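Local coordinates for protein elongation factor G (Thermus thermophilus, PDB 2DY1) that binds GTP and magnesium and probably acts as a GTPase elongation factor in the translocation step of protein synthesis, at residues A[22-27]-A[254-259]; A[104-109]-A[133-138]; A[31-36]-A[260-265]. One frame throughout, in Å; residues are numbered along the deposited sequence.

Contact 1 (A[22-27]-A[254-259]). With MG (magnesium ion), chain B; GTP (guanosine-5'-triphosphate), chain C.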
loop_
_atom_site.group_PDB
_atom_site.type_symbol
_atom_site.label_atom_id
_atom_site.label_comp_id
_atom_site.label_asym_id
_atom_site.label_seq_id
_atom_site.Cartn_x
_atom_site.Cartn_y
_atom_site.Cartn_z
ATOM N N LYS A 22 6.869 13.500 -11.920
ATOM C CA LYS A 22 8.003 12.946 -11.182
ATOM C C LYS A 22 9.070 12.275 -12.043
ATOM O O LYS A 22 10.259 12.607 -11.976
ATOM C CB LYS A 22 7.485 11.943 -10.140
ATOM C CG LYS A 22 6.538 12.565 -9.074
ATOM C CD LYS A 22 6.019 11.515 -8.080
ATOM C CE LYS A 22 5.205 10.393 -8.722
ATOM N NZ LYS A 22 3.859 10.812 -9.197
ATOM N N THR A 23 8.653 11.326 -12.868
ATOM C CA THR A 23 9.625 10.628 -13.681
ATOM C C THR A 23 10.247 11.539 -14.714
ATOM O O THR A 23 11.414 11.412 -15.035
ATOM C CB THR A 23 8.960 9.409 -14.318
ATOM O OG1 THR A 23 8.528 8.546 -13.258
ATOM C CG2 THR A 23 9.936 8.646 -15.249
ATOM N N THR A 24 9.460 12.484 -15.233
ATOM C CA THR A 24 9.976 13.414 -16.221
ATOM C C THR A 24 11.038 14.338 -15.585
ATOM O O THR A 24 12.052 14.680 -16.205
ATOM C CB THR A 24 8.801 14.208 -16.813
ATOM O OG1 THR A 24 7.918 13.291 -17.484
ATOM C CG2 THR A 24 9.291 15.233 -17.826
ATOM N N LEU A 25 10.806 14.717 -14.333
ATOM C CA LEU A 25 11.772 15.544 -13.630
ATOM C C LEU A 25 13.037 14.720 -13.364
ATOM O O LEU A 25 14.167 15.202 -13.501
ATOM C CB LEU A 25 11.166 16.013 -12.308
ATOM C CG LEU A 25 11.928 17.064 -11.519
ATOM C CD1 LEU A 25 12.133 18.326 -12.375
ATOM C CD2 LEU A 25 11.102 17.388 -10.271
ATOM N N THR A 26 12.831 13.461 -12.985
ATOM C CA THR A 26 13.953 12.560 -12.695
ATOM C C THR A 26 14.817 12.403 -13.945
ATOM O O THR A 26 16.045 12.467 -13.883
ATOM C CB THR A 26 13.414 11.188 -12.219
ATOM O OG1 THR A 26 12.655 11.376 -11.012
ATOM C CG2 THR A 26 14.564 10.209 -11.945
ATOM N N GLU A 27 14.164 12.178 -15.091
ATOM C CA GLU A 27 14.871 12.069 -16.372
ATOM C C GLU A 27 15.683 13.332 -16.659
ATOM O O GLU A 27 16.824 13.257 -17.090
ATOM C CB GLU A 27 13.884 11.889 -17.532
ATOM C CG GLU A 27 13.508 10.470 -17.907
ATOM C CD GLU A 27 14.717 9.580 -18.166
ATOM O OE1 GLU A 27 14.982 8.790 -17.267
ATOM O OE2 GLU A 27 15.382 9.670 -19.224
ATOM N N SER A 254 10.297 22.113 -14.263
ATOM C CA SER A 254 9.603 21.244 -15.207
ATOM C C SER A 254 10.647 20.458 -15.991
ATOM O O SER A 254 11.557 21.033 -16.576
ATOM C CB SER A 254 8.770 22.052 -16.194
ATOM O OG SER A 254 8.393 21.233 -17.293
ATOM N N GLY A 255 10.525 19.131 -15.987
ATOM C CA GLY A 255 11.482 18.354 -16.756
ATOM C C GLY A 255 11.124 18.371 -18.234
ATOM O O GLY A 255 11.975 18.153 -19.082
ATOM N N GLU A 256 9.863 18.691 -18.534
ATOM C CA GLU A 256 9.382 18.712 -19.923
ATOM C C GLU A 256 9.862 19.981 -20.622
ATOM O O GLU A 256 10.328 19.932 -21.748
ATOM C CB GLU A 256 7.858 18.645 -19.928
ATOM C CG GLU A 256 7.222 18.396 -21.279
ATOM C CD GLU A 256 7.378 16.961 -21.721
ATOM O OE1 GLU A 256 7.221 16.060 -20.863
ATOM O OE2 GLU A 256 7.649 16.734 -22.922
ATOM N N ARG A 257 9.770 21.116 -19.934
ATOM C CA ARG A 257 10.222 22.393 -20.496
ATOM C C ARG A 257 11.700 22.656 -20.174
ATOM O O ARG A 257 12.273 23.640 -20.638
ATOM C CB ARG A 257 9.388 23.550 -19.917
ATOM C CG ARG A 257 7.896 23.472 -20.143
ATOM C CD ARG A 257 7.582 23.581 -21.617
ATOM N NE ARG A 257 8.151 24.799 -22.174
ATOM C CZ ARG A 257 8.312 25.026 -23.475
ATOM N NH1 ARG A 257 7.944 24.109 -24.362
ATOM N NH2 ARG A 257 8.848 26.168 -23.889
ATOM N N GLU A 258 12.314 21.767 -19.390
ATOM C CA GLU A 258 13.696 21.908 -18.952
ATOM C C GLU A 258 13.939 23.276 -18.322
ATOM O O GLU A 258 14.869 23.988 -18.691
ATOM C CB GLU A 258 14.691 21.664 -20.096
ATOM C CG GLU A 258 14.872 20.172 -20.403
ATOM C CD GLU A 258 15.750 19.423 -19.389
ATOM O OE1 GLU A 258 16.069 19.963 -18.279
ATOM O OE2 GLU A 258 16.114 18.268 -19.728
ATOM N N ILE A 259 13.078 23.624 -17.375
ATOM C CA ILE A 259 13.194 24.880 -16.640
ATOM C C ILE A 259 13.437 24.587 -15.159
ATOM O O ILE A 259 12.699 23.810 -14.546
ATOM C CB ILE A 259 11.898 25.722 -16.768
ATOM C CG1 ILE A 259 11.763 26.259 -18.198
ATOM C CG2 ILE A 259 11.911 26.878 -15.744
ATOM C CD1 ILE A 259 10.411 26.967 -18.454
HETATM MG MG MG B . 6.524 8.159 -12.639
HETATM P PG GTP C . 3.294 8.548 -12.133
HETATM O O1G GTP C . 2.222 7.718 -12.995
HETATM O O2G GTP C . 4.678 7.736 -12.091
HETATM O O3G GTP C . 2.806 8.896 -10.780
HETATM O O3B GTP C . 3.522 9.855 -13.048
HETATM P PB GTP C . 4.749 10.878 -12.897
HETATM O O1B GTP C . 4.485 11.767 -11.741
HETATM O O2B GTP C . 6.028 10.130 -12.912
HETATM O O3A GTP C . 4.562 11.796 -14.199
HETATM P PA GTP C . 5.314 11.545 -15.594
HETATM O O1A GTP C . 6.711 12.017 -15.479
HETATM O O2A GTP C . 5.068 10.149 -16.024
HETATM O "O5'" GTP C . 4.549 12.550 -16.588
HETATM C "C5'" GTP C . 3.226 12.220 -17.010
HETATM C "C4'" GTP C . 2.834 13.079 -18.210
HETATM O "O4'" GTP C . 3.062 14.445 -17.827
HETATM C "C3'" GTP C . 3.774 12.794 -19.384
HETATM O "O3'" GTP C . 3.067 13.001 -20.610
HETATM C "C2'" GTP C . 4.857 13.858 -19.212
HETATM O "O2'" GTP C . 5.417 14.175 -20.490
HETATM C "C1'" GTP C . 3.978 15.026 -18.768
HETATM N N9 GTP C . 4.740 16.104 -18.100
HETATM C C8 GTP C . 5.557 15.957 -17.059
HETATM N N7 GTP C . 5.962 17.153 -16.635
HETATM C C5 GTP C . 5.404 18.073 -17.417
HETATM C C6 GTP C . 5.460 19.463 -17.456
HETATM O O6 GTP C . 6.092 20.108 -16.621
HETATM N N1 GTP C . 4.742 20.133 -18.454
HETATM C C2 GTP C . 3.986 19.405 -19.381
HETATM N N2 GTP C . 3.300 20.038 -20.329
HETATM N N3 GTP C . 3.953 18.066 -19.309
HETATM C C4 GTP C . 4.633 17.404 -18.361
HETATM O O HOH W 1 6.132 7.805 -14.664
HETATM O O HOH W 2 7.135 8.551 -10.676
#
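GTP O1A is gripped twice by Thr24. Thr24 OG1 donates to GTP O1A at 2.7 Å, and Thr24 N also donates to it. Residues 22-27 start helix 22-32, and Lys22 and Thr23 are the last residues of the P-loop (Walker A). Residues 254-259 form a guanine-binding loop at the position of the G5 motif of GTPases. Thr24 joins the two. Its OG1 stands anti to the carbonyl carbon (chi1 -63°), on the phosphate, while the branch Thr24 CG2 lies 3.6 Å from Glu256 N. Leu25 CD1 packs more loosely against Gly255 N. The backbones come close here, with 4.2 Å between Leu25 CA and Gly255 CA, and Gly255 brings bare backbone against the helix.

Lys22 NZ bridges GTP O3G and O1B, at 2.7 Å from O3G, and also bonds Gly16 O. An alanine here would remove this ammonium and would probably leave the negative charge between the beta and gamma phosphates poorly balanced. Thr23 OG1 binds the magnesium ion at 2.1 Å. GTP O2G and O2B, two waters and Thr61 OG1 complete the metal site.

The loop holds the nucleoside. Ser254 OG donates to guanine O6 at 2.6 Å and accepts from Arg257 N in an ST motif, which fixes the hydroxyl. Glu256 lays its CB over one face of the guanine, 3.5 Å from C6. From there its chain bends at chi2 (75°) toward the sugar, where Glu256 OE1 accepts from the ribose O2' at 2.6 Å.

Contact 2 (A[104-109]-A[133-138]). With GTP (guanosine-5'-triphosphate), chain C.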
loop_
_atom_site.group_PDB
_atom_site.type_symbol
_atom_site.label_atom_id
_atom_site.label_comp_id
_atom_site.label_asym_id
_atom_site.label_seq_id
_atom_site.Cartn_x
_atom_site.Cartn_y
_atom_site.Cartn_z
ATOM N N ALA A 104 5.938 16.457 -5.713
ATOM C CA ALA A 104 5.592 17.105 -6.977
ATOM C C ALA A 104 4.115 17.440 -6.958
ATOM O O ALA A 104 3.280 16.626 -6.542
ATOM C CB ALA A 104 5.872 16.172 -8.158
ATOM N N VAL A 105 3.806 18.656 -7.398
ATOM C CA VAL A 105 2.428 19.132 -7.458
ATOM C C VAL A 105 2.230 19.799 -8.819
ATOM O O VAL A 105 2.937 20.740 -9.172
ATOM C CB VAL A 105 2.151 20.186 -6.337
ATOM C CG1 VAL A 105 0.759 20.840 -6.526
ATOM C CG2 VAL A 105 2.240 19.519 -4.980
ATOM N N SER A 106 1.265 19.306 -9.593
ATOM C CA SER A 106 0.972 19.900 -10.898
ATOM C C SER A 106 0.272 21.252 -10.695
ATOM O O SER A 106 -0.672 21.347 -9.911
ATOM C CB SER A 106 0.047 18.962 -11.691
ATOM O OG SER A 106 -0.603 19.671 -12.728
ATOM N N ALA A 107 0.733 22.284 -11.395
ATOM C CA ALA A 107 0.137 23.605 -11.263
ATOM C C ALA A 107 -1.307 23.597 -11.754
ATOM O O ALA A 107 -2.096 24.449 -11.367
ATOM C CB ALA A 107 0.948 24.633 -12.042
ATOM N N GLU A 108 -1.647 22.627 -12.588
ATOM C CA GLU A 108 -3.010 22.519 -13.114
ATOM C C GLU A 108 -3.988 22.014 -12.070
ATOM O O GLU A 108 -5.112 22.494 -11.956
ATOM C CB GLU A 108 -3.115 21.483 -14.224
ATOM C CG GLU A 108 -2.333 21.646 -15.462
ATOM C CD GLU A 108 -3.156 21.169 -16.640
ATOM O OE1 GLU A 108 -3.716 22.029 -17.351
ATOM O OE2 GLU A 108 -3.267 19.937 -16.833
ATOM N N ALA A 109 -3.559 20.993 -11.342
ATOM C CA ALA A 109 -4.418 20.347 -10.365
ATOM C C ALA A 109 -4.288 20.724 -8.907
ATOM O O ALA A 109 -5.241 20.562 -8.147
ATOM C CB ALA A 109 -4.271 18.835 -10.511
ATOM N N VAL A 133 6.665 22.479 -8.009
ATOM C CA VAL A 133 5.501 22.717 -8.861
ATOM C C VAL A 133 5.875 22.517 -10.311
ATOM O O VAL A 133 6.752 23.202 -10.860
ATOM C CB VAL A 133 4.971 24.144 -8.659
ATOM C CG1 VAL A 133 3.798 24.390 -9.626
ATOM C CG2 VAL A 133 4.531 24.324 -7.206
ATOM N N THR A 134 5.191 21.551 -10.915
ATOM C CA THR A 134 5.406 21.173 -12.311
ATOM C C THR A 134 4.255 21.619 -13.201
ATOM O O THR A 134 3.246 22.114 -12.724
ATOM C CB THR A 134 5.457 19.658 -12.432
ATOM O OG1 THR A 134 4.210 19.124 -11.946
ATOM C CG2 THR A 134 6.631 19.097 -11.604
ATOM N N LYS A 135 4.437 21.421 -14.506
ATOM C CA LYS A 135 3.399 21.708 -15.498
ATOM C C LYS A 135 2.827 23.125 -15.564
ATOM O O LYS A 135 1.716 23.324 -16.075
ATOM C CB LYS A 135 2.244 20.706 -15.314
ATOM C CG LYS A 135 2.675 19.250 -15.459
ATOM C CD LYS A 135 1.451 18.308 -15.472
ATOM C CE LYS A 135 1.833 16.877 -15.858
ATOM N NZ LYS A 135 0.631 15.986 -16.075
ATOM N N LEU A 136 3.556 24.118 -15.057
ATOM C CA LEU A 136 3.019 25.473 -15.139
ATOM C C LEU A 136 2.891 25.898 -16.615
ATOM O O LEU A 136 2.105 26.802 -16.930
ATOM C CB LEU A 136 3.908 26.459 -14.369
ATOM C CG LEU A 136 3.373 27.895 -14.252
ATOM C CD1 LEU A 136 2.073 27.889 -13.461
ATOM C CD2 LEU A 136 4.405 28.797 -13.577
ATOM N N ASP A 137 3.616 25.239 -17.513
ATOM C CA ASP A 137 3.558 25.592 -18.937
ATOM C C ASP A 137 2.189 25.302 -19.523
ATOM O O ASP A 137 1.851 25.797 -20.609
ATOM C CB ASP A 137 4.631 24.850 -19.741
ATOM C CG ASP A 137 4.522 23.336 -19.611
ATOM O OD1 ASP A 137 4.559 22.839 -18.457
ATOM O OD2 ASP A 137 4.409 22.652 -20.659
ATOM N N LYS A 138 1.394 24.509 -18.815
ATOM C CA LYS A 138 0.063 24.200 -19.300
ATOM C C LYS A 138 -0.941 25.336 -19.027
ATOM O O LYS A 138 -2.088 25.260 -19.464
ATOM C CB LYS A 138 -0.394 22.850 -18.738
ATOM C CG LYS A 138 0.566 21.732 -19.154
ATOM C CD LYS A 138 0.114 20.337 -18.742
ATOM C CE LYS A 138 -0.929 19.772 -19.695
ATOM N NZ LYS A 138 -1.308 18.381 -19.303
HETATM P PG GTP C . 3.294 8.548 -12.133
HETATM O O1G GTP C . 2.222 7.718 -12.995
HETATM O O2G GTP C . 4.678 7.736 -12.091
HETATM O O3G GTP C . 2.806 8.896 -10.780
HETATM O O3B GTP C . 3.522 9.855 -13.048
HETATM P PB GTP C . 4.749 10.878 -12.897
HETATM O O1B GTP C . 4.485 11.767 -11.741
HETATM O O2B GTP C . 6.028 10.130 -12.912
HETATM O O3A GTP C . 4.562 11.796 -14.199
HETATM P PA GTP C . 5.314 11.545 -15.594
HETATM O O1A GTP C . 6.711 12.017 -15.479
HETATM O O2A GTP C . 5.068 10.149 -16.024
HETATM O "O5'" GTP C . 4.549 12.550 -16.588
HETATM C "C5'" GTP C . 3.226 12.220 -17.010
HETATM C "C4'" GTP C . 2.834 13.079 -18.210
HETATM O "O4'" GTP C . 3.062 14.445 -17.827
HETATM C "C3'" GTP C . 3.774 12.794 -19.384
HETATM O "O3'" GTP C . 3.067 13.001 -20.610
HETATM C "C2'" GTP C . 4.857 13.858 -19.212
HETATM O "O2'" GTP C . 5.417 14.175 -20.490
HETATM C "C1'" GTP C . 3.978 15.026 -18.768
HETATM N N9 GTP C . 4.740 16.104 -18.100
HETATM C C8 GTP C . 5.557 15.957 -17.059
HETATM N N7 GTP C . 5.962 17.153 -16.635
HETATM C C5 GTP C . 5.404 18.073 -17.417
HETATM C C6 GTP C . 5.460 19.463 -17.456
HETATM O O6 GTP C . 6.092 20.108 -16.621
HETATM N N1 GTP C . 4.742 20.133 -18.454
HETATM C C2 GTP C . 3.986 19.405 -19.381
HETATM N N2 GTP C . 3.300 20.038 -20.329
HETATM N N3 GTP C . 3.953 18.066 -19.309
HETATM C C4 GTP C . 4.633 17.404 -18.361
#
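The parallel strands of a beta-alpha-beta unit, 100-106 and 129-134, meet here at their C-terminal ends, where Thr134 begins the guanine-reading TKLD loop. Thr134 N donates to Val105 O at 3.0 Å. Ala107 N donates to Thr134 O at 2.8 Å, so Thr134 is tied at both its N and its O. Its OG1 sits between the backbone N and the carbonyl carbon (chi1 59°), touches Ser106 CA and bonds Ser20 O of the P-loop.

Ala107 CB is packed by Val133 CG1 and by Leu136 CD1, each at 3.7 Å. Ser106 OG accepts from Glu108 N in an ST turn and lies against CD of Lys135. The extended chain of Lys135 crosses the guanine, with CG over the ring face 3.4 Å from C6 and NZ bonded to Gly19 O. At the outer edge Glu108 and Lys138 cross at about a right angle. Their salt bridge, Glu108 OE2 to Lys138 NZ at 3.5 Å, is long.

Lys135 N donates to guanine O6. Asp137 reads the base with both oxygens. Asp137 OD1 accepts from guanine N1 at 2.7 Å in a nearly straight bond (170°), and OD2 accepts from N2. A carboxylate gripping N1 and N2 is the guanine recognition typical of the G4 motif of P-loop GTPases, usually NKxD; here the first residue is Thr134.

Contact 3 (A[31-36]-A[260-265]); sequences YKTGAK and GVLPLL
Apolar contacts carry the meeting of Lys32 and Thr33 with Val261, Leu262 and Leu265. Lys32 uses the root of its chain. Lys32 CB lies 3.9 Å from Leu262 CD2, and Lys32 CG reaches Val261 CG1 at 4.1 Å. Thr33 turns its methyl to the same helix. Thr33 CG2 stands anti to the carbonyl carbon, meets Leu265 CD2 at 3.6 Å and touches Leu262 CD2 more loosely. Thr33 and Leu265 cross at about a right angle. Phe71 and Leu69 of strand 65-71 extend this apolar patch: Leu262 and Leu265 rest on Phe71, Thr33 and Leu265 on Leu69.

The polar groups bond away from the contact. Lys32 NZ goes to Gly186 O. Thr33 OG1 bonds back to Leu29 O of helix 22-32. No hydrogen bond links the two segments.

Backbone bonds shape both helix ends. Gly34 has positive phi (88°) and closes helix 22-32 in a Schellman motif. Gly260 is the N-cap residue of helix 261-271, and Gly260 O accepts from Leu264 N at 3.0 Å. The helix that starts in the P-loop and the helix after the 254-259 loop thus lie side by side, as the first and last helices of the G domain do in P-loop GTPases.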
loop_
_atom_site.group_PDB
_atom_site.type_symbol
_atom_site.label_atom_id
_atom_site.label_comp_id
_atom_site.label_asym_id
_atom_site.label_seq_id
_atom_site.Cartn_x
_atom_site.Cartn_y
_atom_site.Cartn_z
ATOM N N TYR A 31 19.713 13.603 -17.097
ATOM C CA TYR A 31 20.299 14.176 -18.300
ATOM C C TYR A 31 21.164 15.401 -17.998
ATOM O O TYR A 31 22.330 15.464 -18.426
ATOM C CB TYR A 31 19.203 14.565 -19.310
ATOM C CG TYR A 31 19.726 15.397 -20.466
ATOM C CD1 TYR A 31 19.380 16.741 -20.587
ATOM C CD2 TYR A 31 20.621 14.859 -21.389
ATOM C CE1 TYR A 31 19.920 17.534 -21.598
ATOM C CE2 TYR A 31 21.165 15.645 -22.407
ATOM C CZ TYR A 31 20.812 16.973 -22.502
ATOM O OH TYR A 31 21.359 17.741 -23.503
ATOM N N LYS A 32 20.630 16.342 -17.213
ATOM C CA LYS A 32 21.371 17.569 -16.942
ATOM C C LYS A 32 22.650 17.385 -16.147
ATOM O O LYS A 32 23.575 18.183 -16.299
ATOM C CB LYS A 32 20.473 18.604 -16.255
ATOM C CG LYS A 32 19.412 19.219 -17.163
ATOM C CD LYS A 32 20.038 19.981 -18.316
ATOM C CE LYS A 32 19.839 21.472 -18.169
ATOM N NZ LYS A 32 20.623 22.223 -19.189
ATOM N N THR A 33 22.704 16.352 -15.309
ATOM C CA THR A 33 23.912 16.070 -14.530
ATOM C C THR A 33 24.890 15.205 -15.320
ATOM O O THR A 33 26.008 14.944 -14.865
ATOM C CB THR A 33 23.602 15.354 -13.189
ATOM O OG1 THR A 33 22.880 14.140 -13.445
ATOM C CG2 THR A 33 22.763 16.249 -12.262
ATOM N N GLY A 34 24.462 14.731 -16.489
ATOM C CA GLY A 34 25.347 13.934 -17.325
ATOM C C GLY A 34 25.345 12.444 -17.056
ATOM O O GLY A 34 26.216 11.728 -17.575
ATOM N N ALA A 35 24.381 11.966 -16.265
ATOM C CA ALA A 35 24.287 10.533 -15.945
ATOM C C ALA A 35 23.862 9.705 -17.152
ATOM O O ALA A 35 24.094 8.484 -17.189
ATOM C CB ALA A 35 23.319 10.309 -14.793
ATOM N N LYS A 36 23.226 10.345 -18.126
ATOM C CA LYS A 36 22.812 9.651 -19.347
ATOM C C LYS A 36 22.827 10.626 -20.532
ATOM O O LYS A 36 22.633 11.830 -20.352
ATOM C CB LYS A 36 21.424 9.000 -19.162
ATOM C CG LYS A 36 20.252 9.951 -19.038
ATOM C CD LYS A 36 18.975 9.201 -18.587
ATOM C CE LYS A 36 18.540 8.158 -19.624
ATOM N NZ LYS A 36 17.208 7.560 -19.296
ATOM N N GLY A 260 14.492 25.183 -14.596
ATOM C CA GLY A 260 14.777 25.044 -13.168
ATOM C C GLY A 260 15.244 23.706 -12.645
ATOM O O GLY A 260 15.185 23.472 -11.448
ATOM N N VAL A 261 15.739 22.846 -13.525
ATOM C CA VAL A 261 16.174 21.523 -13.090
ATOM C C VAL A 261 17.412 21.539 -12.192
ATOM O O VAL A 261 17.368 20.992 -11.083
ATOM C CB VAL A 261 16.400 20.605 -14.325
ATOM C CG1 VAL A 261 16.940 19.235 -13.910
ATOM C CG2 VAL A 261 15.081 20.414 -15.025
ATOM N N LEU A 262 18.507 22.154 -12.634
ATOM C CA LEU A 262 19.694 22.165 -11.780
ATOM C C LEU A 262 19.444 23.056 -10.557
ATOM O O LEU A 262 19.934 22.761 -9.478
ATOM C CB LEU A 262 20.948 22.555 -12.579
ATOM C CG LEU A 262 21.328 21.450 -13.602
ATOM C CD1 LEU A 262 22.554 21.860 -14.419
ATOM C CD2 LEU A 262 21.605 20.123 -12.858
ATOM N N PRO A 263 18.699 24.164 -10.708
ATOM C CA PRO A 263 18.439 24.986 -9.513
ATOM C C PRO A 263 17.676 24.156 -8.445
ATOM O O PRO A 263 17.864 24.351 -7.239
ATOM C CB PRO A 263 17.590 26.126 -10.061
ATOM C CG PRO A 263 18.212 26.352 -11.406
ATOM C CD PRO A 263 18.414 24.930 -11.937
ATOM N N LEU A 264 16.809 23.240 -8.886
ATOM C CA LEU A 264 16.071 22.383 -7.948
ATOM C C LEU A 264 17.063 21.474 -7.218
ATOM O O LEU A 264 16.947 21.248 -6.012
ATOM C CB LEU A 264 15.040 21.516 -8.692
ATOM C CG LEU A 264 14.384 20.399 -7.877
ATOM C CD1 LEU A 264 13.540 21.014 -6.774
ATOM C CD2 LEU A 264 13.508 19.535 -8.777
ATOM N N LEU A 265 18.037 20.941 -7.951
ATOM C CA LEU A 265 19.023 20.073 -7.331
ATOM C C LEU A 265 19.848 20.843 -6.287
ATOM O O LEU A 265 20.118 20.329 -5.193
ATOM C CB LEU A 265 19.917 19.468 -8.413
ATOM C CG LEU A 265 20.890 18.364 -7.983
ATOM C CD1 LEU A 265 20.155 17.253 -7.242
ATOM C CD2 LEU A 265 21.571 17.817 -9.245
#

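In the fold
From the N terminus, strand 9-16 leads through the P-loop into helix 22-32, which serves contact 1 at its start and contact 3 at its end. Contact 2 closes a short loop around helix 113-124. It is nested inside the much longer loops closed by contacts 1 and 3. Those two cross, because 22-27 and 31-36 are followed in the same order by 254-259 and 260-265. Glu27 and Lys36 join them by a salt bridge, and Leu25 packs on Leu264. Contacts 1 and 2 both touch GTP, holding Glu256 and Lys135 against opposite faces of the guanine. Together the contacts tie sheet, nucleotide loops and two helices into one GTP-binding domain.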